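Local structure of uncharacterized protein (Bacteroides uniformis, 4JPQ) at residues 96-108 against 114-126. The protein is of unknown function but probably binds carbohydrate through a family 9 carbohydrate-binding domain. Residues are numbered along the deposited sequence; the frame is centred on the assembly and turned at random.
With SO4 (sulfate ion), chain G.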
ATOM      1  N   PRO A  96       2.229  -0.321  13.700  1.00 68.36           N
ATOM      2  CA  PRO A  96       1.884  -1.643  14.202  1.00 82.89           C
ATOM      3  C   PRO A  96       1.794  -1.884  15.715  1.00 91.35           C
ATOM      4  O   PRO A  96       1.317  -2.968  16.090  1.00102.34           O
ATOM      5  CB  PRO A  96       3.031  -2.471  13.641  1.00 84.99           C
ATOM      6  CG  PRO A  96       4.204  -1.558  13.833  1.00 83.94           C
ATOM      7  CD  PRO A  96       3.691  -0.145  13.739  1.00 80.99           C
ATOM      8  N   GLU A  97       2.220  -0.939  16.560  1.00 85.38           N
ATOM      9  CA  GLU A  97       2.264  -1.195  18.010  1.00106.27           C
ATOM     10  C   GLU A  97       1.542  -0.139  18.858  1.00106.28           C
ATOM     11  O   GLU A  97       1.723  -0.122  20.075  1.00 91.83           O
ATOM     12  CB  GLU A  97       3.751  -1.283  18.451  1.00107.22           C
ATOM     13  CG  GLU A  97       4.164  -2.444  19.383  1.00114.50           C
ATOM     14  CD  GLU A  97       4.659  -3.678  18.611  1.00114.05           C
ATOM     15  OE1 GLU A  97       3.820  -4.471  18.116  1.00 99.12           O
ATOM     16  OE2 GLU A  97       5.898  -3.872  18.524  1.00103.74           O
ATOM     17  N   GLY A  98       0.723   0.713  18.240  1.00107.28           N
ATOM     18  CA  GLY A  98       0.053   1.797  18.957  1.00107.34           C
ATOM     19  C   GLY A  98       0.966   2.893  19.514  1.00113.82           C
ATOM     20  O   GLY A  98       0.554   3.623  20.421  1.00114.65           O
ATOM     21  N   ASP A  99       2.208   2.982  19.018  1.00113.31           N
ATOM     22  CA  ASP A  99       3.158   4.049  19.385  1.00105.32           C
ATOM     23  C   ASP A  99       3.134   5.020  18.203  1.00 94.94           C
ATOM     24  O   ASP A  99       2.397   4.792  17.227  1.00 87.28           O
ATOM     25  CB  ASP A  99       4.572   3.518  19.718  1.00103.29           C
ATOM     26  CG  ASP A  99       5.306   2.915  18.516  1.00 99.53           C
ATOM     27  OD1 ASP A  99       4.660   2.284  17.639  1.00114.12           O
ATOM     28  OD2 ASP A  99       6.545   3.049  18.477  1.00 88.25           O
ATOM     29  N   ASP A 100       3.920   6.091  18.282  1.00 94.74           N
ATOM     30  CA  ASP A 100       3.917   7.115  17.218  1.00 97.31           C
ATOM     31  C   ASP A 100       4.669   6.758  15.946  1.00 91.89           C
ATOM     32  O   ASP A 100       4.480   7.431  14.930  1.00102.07           O
ATOM     33  CB  ASP A 100       4.390   8.463  17.766  1.00104.15           C
ATOM     34  CG  ASP A 100       3.441   9.031  18.819  1.00104.46           C
ATOM     35  OD1 ASP A 100       2.296   8.536  18.966  1.00 91.71           O
ATOM     36  OD2 ASP A 100       3.842   9.997  19.495  1.00106.19           O
ATOM     37  N   ARG A 101       5.507   5.723  15.987  1.00 80.05           N
ATOM     38  CA  ARG A 101       6.220   5.291  14.796  1.00 77.71           C
ATOM     39  C   ARG A 101       5.262   4.604  13.818  1.00 78.56           C
ATOM     40  O   ARG A 101       4.350   3.866  14.228  1.00 89.50           O
ATOM     41  CB  ARG A 101       7.350   4.324  15.130  1.00 89.76           C
ATOM     42  CG  ARG A 101       8.521   4.927  15.882  1.00 93.53           C
ATOM     43  CD  ARG A 101       9.641   3.862  15.875  1.00 93.66           C
ATOM     44  NE  ARG A 101      10.659   3.939  16.936  1.00 90.15           N
ATOM     45  CZ  ARG A 101      11.880   4.494  16.845  1.00 97.59           C
ATOM     46  NH1 ARG A 101      12.324   5.108  15.732  1.00 97.19           N
ATOM     47  NH2 ARG A 101      12.685   4.451  17.916  1.00 99.22           N
ATOM     48  N   TYR A 102       5.458   4.883  12.532  1.00 68.87           N
ATOM     49  CA  TYR A 102       4.664   4.271  11.447  1.00 61.49           C
ATOM     50  C   TYR A 102       5.571   4.009  10.253  1.00 61.37           C
ATOM     51  O   TYR A 102       6.706   4.519  10.199  1.00 62.73           O
ATOM     52  CB  TYR A 102       3.467   5.150  11.018  1.00 52.52           C
ATOM     53  CG  TYR A 102       3.845   6.380  10.243  1.00 50.26           C
ATOM     54  CD1 TYR A 102       4.297   7.541  10.893  1.00 54.76           C
ATOM     55  CD2 TYR A 102       3.782   6.390   8.847  1.00 50.70           C
ATOM     56  CE1 TYR A 102       4.671   8.677  10.169  1.00 52.13           C
ATOM     57  CE2 TYR A 102       4.166   7.514   8.112  1.00 45.98           C
ATOM     58  CZ  TYR A 102       4.599   8.651   8.771  1.00 50.68           C
ATOM     59  OH  TYR A 102       4.959   9.743   8.036  1.00 48.98           O
ATOM     60  N   TYR A 103       5.030   3.238   9.313  1.00 53.23           N
ATOM     61  CA  TYR A 103       5.709   2.858   8.089  1.00 52.96           C
ATOM     62  C   TYR A 103       4.865   3.212   6.879  1.00 54.56           C
ATOM     63  O   TYR A 103       3.642   3.232   6.966  1.00 57.61           O
ATOM     64  CB  TYR A 103       5.921   1.354   8.073  1.00 48.69           C
ATOM     65  CG  TYR A 103       6.808   0.840   9.169  1.00 55.91           C
ATOM     66  CD1 TYR A 103       6.290   0.515  10.426  1.00 57.42           C
ATOM     67  CD2 TYR A 103       8.177   0.649   8.948  1.00 61.00           C
ATOM     68  CE1 TYR A 103       7.113   0.013  11.434  1.00 65.65           C
ATOM     69  CE2 TYR A 103       9.007   0.149   9.945  1.00 67.94           C
ATOM     70  CZ  TYR A 103       8.475  -0.169  11.185  1.00 69.04           C
ATOM     71  OH  TYR A 103       9.284  -0.664  12.178  1.00 63.73           O
ATOM     72  N   ASN A 104       5.524   3.493   5.761  1.00 50.26           N
ATOM     73  CA  ASN A 104       4.840   3.744   4.488  1.00 52.77           C
ATOM     74  C   ASN A 104       5.477   2.870   3.409  1.00 51.36           C
ATOM     75  O   ASN A 104       6.691   2.924   3.201  1.00 43.63           O
ATOM     76  CB  ASN A 104       4.842   5.227   4.077  1.00 55.97           C
ATOM     77  CG  ASN A 104       6.226   5.830   4.022  1.00 62.30           C
ATOM     78  OD1 ASN A 104       6.961   5.737   4.982  1.00 68.30           O
ATOM     79  ND2 ASN A 104       6.591   6.441   2.898  1.00 68.76           N
ATOM     80  N   PHE A 105       4.646   2.046   2.773  1.00 49.63           N
ATOM     81  CA  PHE A 105       5.047   1.154   1.702  1.00 47.98           C
ATOM     82  C   PHE A 105       4.415   1.731   0.450  1.00 46.82           C
ATOM     83  O   PHE A 105       3.200   1.652   0.297  1.00 48.39           O
ATOM     84  CB  PHE A 105       4.522  -0.264   1.952  1.00 47.48           C
ATOM     85  CG  PHE A 105       5.077  -0.904   3.184  1.00 43.72           C
ATOM     86  CD1 PHE A 105       4.503  -0.655   4.423  1.00 41.70           C
ATOM     87  CD2 PHE A 105       6.149  -1.782   3.107  1.00 42.94           C
ATOM     88  CE1 PHE A 105       5.002  -1.259   5.563  1.00 48.48           C
ATOM     89  CE2 PHE A 105       6.655  -2.386   4.251  1.00 44.62           C
ATOM     90  CZ  PHE A 105       6.083  -2.126   5.476  1.00 42.88           C
ATOM     91  N   GLU A 106       5.229   2.334  -0.415  1.00 46.80           N
ATOM     92  CA  GLU A 106       4.756   2.944  -1.655  1.00 47.49           C
ATOM     93  C   GLU A 106       5.366   2.139  -2.787  1.00 44.23           C
ATOM     94  O   GLU A 106       6.580   1.943  -2.816  1.00 44.33           O
ATOM     95  CB  GLU A 106       5.176   4.413  -1.706  1.00 50.50           C
ATOM     96  CG  GLU A 106       4.719   5.215  -0.486  1.00 56.75           C
ATOM     97  CD  GLU A 106       5.030   6.702  -0.545  1.00 58.75           C
ATOM     98  OE1 GLU A 106       5.311   7.235  -1.627  1.00 55.86           O
ATOM     99  OE2 GLU A 106       4.977   7.359   0.516  1.00 65.34           O
ATOM    100  N   CYS A 107       4.528   1.671  -3.710  1.00 43.96           N
ATOM    101  CA  CYS A 107       4.977   0.811  -4.812  1.00 42.70           C
ATOM    102  C   CYS A 107       4.395   1.270  -6.148  1.00 46.11           C
ATOM    103  O   CYS A 107       3.167   1.435  -6.258  1.00 47.88           O
ATOM    104  CB  CYS A 107       4.541  -0.612  -4.499  1.00 50.05           C
ATOM    105  SG  CYS A 107       5.452  -1.869  -5.398  1.00 57.74           S
ATOM    106  N   ASN A 108       5.249   1.546  -7.141  1.00 47.53           N
ATOM    107  CA  ASN A 108       4.731   1.962  -8.464  1.00 44.12           C
ATOM    108  C   ASN A 108       4.244   0.749  -9.228  1.00 46.89           C
ATOM    109  O   ASN A 108       4.570  -0.394  -8.862  1.00 51.40           O
ATOM    110  CB  ASN A 108       5.699   2.840  -9.292  1.00 39.53           C
ATOM    111  CG  ASN A 108       6.935   2.110  -9.822  1.00 42.99           C
ATOM    112  OD1 ASN A 108       7.059   0.891  -9.764  1.00 43.83           O
ATOM    113  ND2 ASN A 108       7.859   2.889 -10.383  1.00 49.34           N
ATOM    114  N   LEU A 114       9.238   1.706  -2.296  1.00 51.66           N
ATOM    115  CA  LEU A 114       9.812   2.639  -1.328  1.00 51.88           C
ATOM    116  C   LEU A 114       9.224   2.285   0.038  1.00 53.65           C
ATOM    117  O   LEU A 114       7.998   2.068   0.151  1.00 45.64           O
ATOM    118  CB  LEU A 114       9.422   4.075  -1.660  1.00 50.59           C
ATOM    119  CG  LEU A 114       9.655   5.169  -0.600  1.00 56.30           C
ATOM    120  CD1 LEU A 114      11.129   5.471  -0.461  1.00 58.25           C
ATOM    121  CD2 LEU A 114       8.894   6.434  -0.945  1.00 56.40           C
ATOM    122  N   ILE A 115      10.093   2.231   1.051  1.00 51.85           N
ATOM    123  CA  ILE A 115       9.678   2.024   2.437  1.00 48.66           C
ATOM    124  C   ILE A 115      10.425   3.010   3.320  1.00 52.07           C
ATOM    125  O   ILE A 115      11.638   3.137   3.192  1.00 53.47           O
ATOM    126  CB  ILE A 115       9.997   0.623   3.012  1.00 44.22           C
ATOM    127  CG1 ILE A 115       9.548  -0.507   2.097  1.00 43.37           C
ATOM    128  CG2 ILE A 115       9.317   0.449   4.378  1.00 50.07           C
ATOM    129  CD1 ILE A 115      10.001  -1.883   2.567  1.00 45.65           C
ATOM    130  N   GLN A 116       9.703   3.705   4.193  1.00 48.87           N
ATOM    131  CA  GLN A 116      10.334   4.499   5.243  1.00 49.32           C
ATOM    132  C   GLN A 116       9.699   4.093   6.564  1.00 49.35           C
ATOM    133  O   GLN A 116       8.628   3.454   6.588  1.00 54.94           O
ATOM    134  CB  GLN A 116      10.165   5.987   5.051  1.00 56.47           C
ATOM    135  CG  GLN A 116      10.743   6.605   3.800  1.00 57.84           C
ATOM    136  CD  GLN A 116      10.035   7.914   3.492  1.00 61.54           C
ATOM    137  OE1 GLN A 116       8.969   7.939   2.851  1.00 61.27           O
ATOM    138  NE2 GLN A 116      10.592   8.999   3.982  1.00 56.24           N
ATOM    139  N   GLY A 117      10.374   4.451   7.650  1.00 48.02           N
ATOM    140  CA  GLY A 117       9.922   4.154   9.017  1.00 50.71           C
ATOM    141  C   GLY A 117      10.267   5.278   9.976  1.00 52.53           C
ATOM    142  O   GLY A 117      11.284   5.949   9.803  1.00 51.66           O
ATOM    143  N   GLY A 118       9.410   5.501  10.970  1.00 58.74           N
ATOM    144  CA  GLY A 118       9.645   6.540  11.997  1.00 64.40           C
ATOM    145  C   GLY A 118       8.417   7.348  12.343  1.00 64.22           C
ATOM    146  O   GLY A 118       7.336   7.129  11.782  1.00 61.32           O
ATOM    147  N   ALA A 119       8.600   8.253  13.307  1.00 76.70           N
ATOM    148  CA  ALA A 119       7.544   9.166  13.775  1.00 80.08           C
ATOM    149  C   ALA A 119       7.485  10.395  12.873  1.00 74.55           C
ATOM    150  O   ALA A 119       8.445  10.697  12.158  1.00 78.35           O
ATOM    151  CB  ALA A 119       7.804   9.587  15.220  1.00 75.71           C
ATOM    152  N   VAL A 120       6.352  11.094  12.903  1.00 67.93           N
ATOM    153  CA  VAL A 120       6.187  12.339  12.119  1.00 63.36           C
ATOM    154  C   VAL A 120       7.190  13.445  12.472  1.00 65.65           C
ATOM    155  O   VAL A 120       7.527  14.253  11.611  1.00 62.39           O
ATOM    156  CB  VAL A 120       4.752  12.935  12.211  1.00 65.63           C
ATOM    157  CG1 VAL A 120       3.739  11.988  11.600  1.00 70.64           C
ATOM    158  CG2 VAL A 120       4.345  13.305  13.636  1.00 70.68           C
ATOM    159  N   ASN A 121       7.655  13.456  13.729  1.00 69.24           N
ATOM    160  CA  ASN A 121       8.565  14.479  14.255  1.00 71.83           C
ATOM    161  C   ASN A 121      10.080  14.279  14.066  1.00 73.06           C
ATOM    162  O   ASN A 121      10.890  15.032  14.640  1.00 76.45           O
ATOM    163  CB  ASN A 121       8.218  14.733  15.729  1.00 79.16           C
ATOM    164  CG  ASN A 121       6.805  15.260  15.911  1.00 83.46           C
ATOM    165  OD1 ASN A 121       6.290  16.019  15.089  1.00 80.42           O
ATOM    166  ND2 ASN A 121       6.182  14.877  17.010  1.00 96.55           N
ATOM    167  N   GLU A 122      10.462  13.295  13.256  1.00 68.39           N
ATOM    168  CA  GLU A 122      11.868  13.019  12.941  1.00 68.10           C
ATOM    169  C   GLU A 122      12.020  12.670  11.464  1.00 61.69           C
ATOM    170  O   GLU A 122      11.024  12.341  10.799  1.00 54.95           O
ATOM    171  CB  GLU A 122      12.381  11.850  13.808  1.00 71.70           C
ATOM    172  CG  GLU A 122      11.703  10.482  13.554  1.00 68.14           C
ATOM    173  CD  GLU A 122      12.151   9.382  14.506  1.00 69.95           C
ATOM    174  OE1 GLU A 122      13.079   9.621  15.326  1.00 74.08           O
ATOM    175  OE2 GLU A 122      11.560   8.271  14.449  1.00 62.08           O
ATOM    176  N   ARG A 123      13.264  12.724  10.972  1.00 66.16           N
ATOM    177  CA  ARG A 123      13.604  12.243   9.621  1.00 64.85           C
ATOM    178  C   ARG A 123      13.266  10.756   9.679  1.00 64.91           C
ATOM    179  O   ARG A 123      13.726  10.049  10.580  1.00 66.84           O
ATOM    180  CB  ARG A 123      15.093  12.471   9.253  1.00 72.93           C
ATOM    181  CG  ARG A 123      15.656  11.550   8.163  1.00 79.54           C
ATOM    182  CD  ARG A 123      16.949  12.056   7.552  1.00 88.06           C
ATOM    183  NE  ARG A 123      16.717  13.010   6.451  1.00107.63           N
ATOM    184  CZ  ARG A 123      16.678  12.735   5.132  1.00102.05           C
ATOM    185  NH1 ARG A 123      16.864  11.489   4.660  1.00104.70           N
ATOM    186  NH2 ARG A 123      16.459  13.738   4.254  1.00 73.89           N
ATOM    187  N   ARG A 124      12.394  10.313   8.779  1.00 61.48           N
ATOM    188  CA  ARG A 124      11.963   8.924   8.736  1.00 58.88           C
ATOM    189  C   ARG A 124      12.856   8.214   7.727  1.00 57.15           C
ATOM    190  O   ARG A 124      12.624   8.345   6.528  1.00 51.32           O
ATOM    191  CB  ARG A 124      10.493   8.854   8.351  1.00 59.37           C
ATOM    192  CG  ARG A 124       9.590   9.499   9.396  1.00 58.28           C
ATOM    193  CD  ARG A 124       8.109   9.355   9.108  1.00 54.33           C
ATOM    194  NE  ARG A 124       7.723   7.969   8.839  1.00 53.40           N
ATOM    195  CZ  ARG A 124       7.577   7.412   7.631  1.00 55.27           C
ATOM    196  NH1 ARG A 124       7.782   8.099   6.490  1.00 55.94           N
ATOM    197  NH2 ARG A 124       7.225   6.126   7.565  1.00 58.88           N
ATOM    198  N   PRO A 125      13.884   7.459   8.200  1.00 62.38           N
ATOM    199  CA  PRO A 125      14.784   6.855   7.226  1.00 59.98           C
ATOM    200  C   PRO A 125      14.149   5.839   6.287  1.00 57.69           C
ATOM    201  O   PRO A 125      13.119   5.240   6.579  1.00 49.02           O
ATOM    202  CB  PRO A 125      15.867   6.192   8.091  1.00 60.27           C
ATOM    203  CG  PRO A 125      15.223   5.985   9.395  1.00 64.43           C
ATOM    204  CD  PRO A 125      14.375   7.199   9.566  1.00 65.90           C
ATOM    205  N   THR A 126      14.807   5.700   5.150  1.00 60.57           N
ATOM    206  CA  THR A 126      14.421   4.795   4.103  1.00 54.75           C
ATOM    207  C   THR A 126      14.941   3.399   4.521  1.00 56.27           C
ATOM    208  O   THR A 126      15.925   3.293   5.248  1.00 67.17           O
ATOM    209  CB  THR A 126      14.978   5.324   2.752  1.00 50.79           C
ATOM    210  OG1 THR A 126      14.089   4.968   1.706  1.00 57.93           O
ATOM    211  CG2 THR A 126      16.446   4.872   2.447  1.00 54.25           C
TER
HETATM  212  S   SO4 G 305      17.964   8.224   4.561  1.00122.66           S
HETATM  213  O1  SO4 G 305      17.307   8.895   5.716  1.00115.45           O
HETATM  214  O2  SO4 G 305      19.158   9.021   4.224  1.00126.26           O
HETATM  215  O3  SO4 G 305      18.362   6.830   4.890  1.00 76.77           O
HETATM  216  O4  SO4 G 305      17.089   8.175   3.366  1.00 95.41           O
HETATM  217  O   HOH W   1       7.060   9.701   0.685  1.00 40.37           O
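The guanidinium of R124 lies flat on one face of the Y102 ring, planes 5° apart, in an off-centre cation-pi stack with R124 CZ 3.8 Å from the ring centroid. The edge of the guanidinium meanwhile serves polar groups of the sheet: R124 NH1 and NH2 both grip N104 OD1, NH2 at 2.6 Å, while R124 NH2 also donates almost straight to Y102 O (3.1 Å) and R124 NE to G118 O. Y102 O already accepts from G118 N, and G118 O from Y102 N, so the arginine adds a second donor to each. A bend at chi3 (51°) turns the guanidinium over the ring, whose OH is held by H209. A leucine in place of this arginine would probably leave N104 OD1 without its two arginine donors, strip the second donor from both carbonyls and remove the cation from the Y102 face. The other branch of the same amide, N104 ND2, donates to Q116 OE1 (2.8 Å) and E106 OE2 (3.0 Å). On the opposite face of the sheet, I115 CG2 makes a CH-pi contact with F105, which packs against M159 and I161 of strand 152-162. Alternating hydrogen-bonded and non-hydrogen-bonded pairs make 102-108 and 113-118 an antiparallel beta hairpin beside strand 89-95, with R124 folding back over it from the following loop, within the beta-rich carbohydrate-binding family 9 fold.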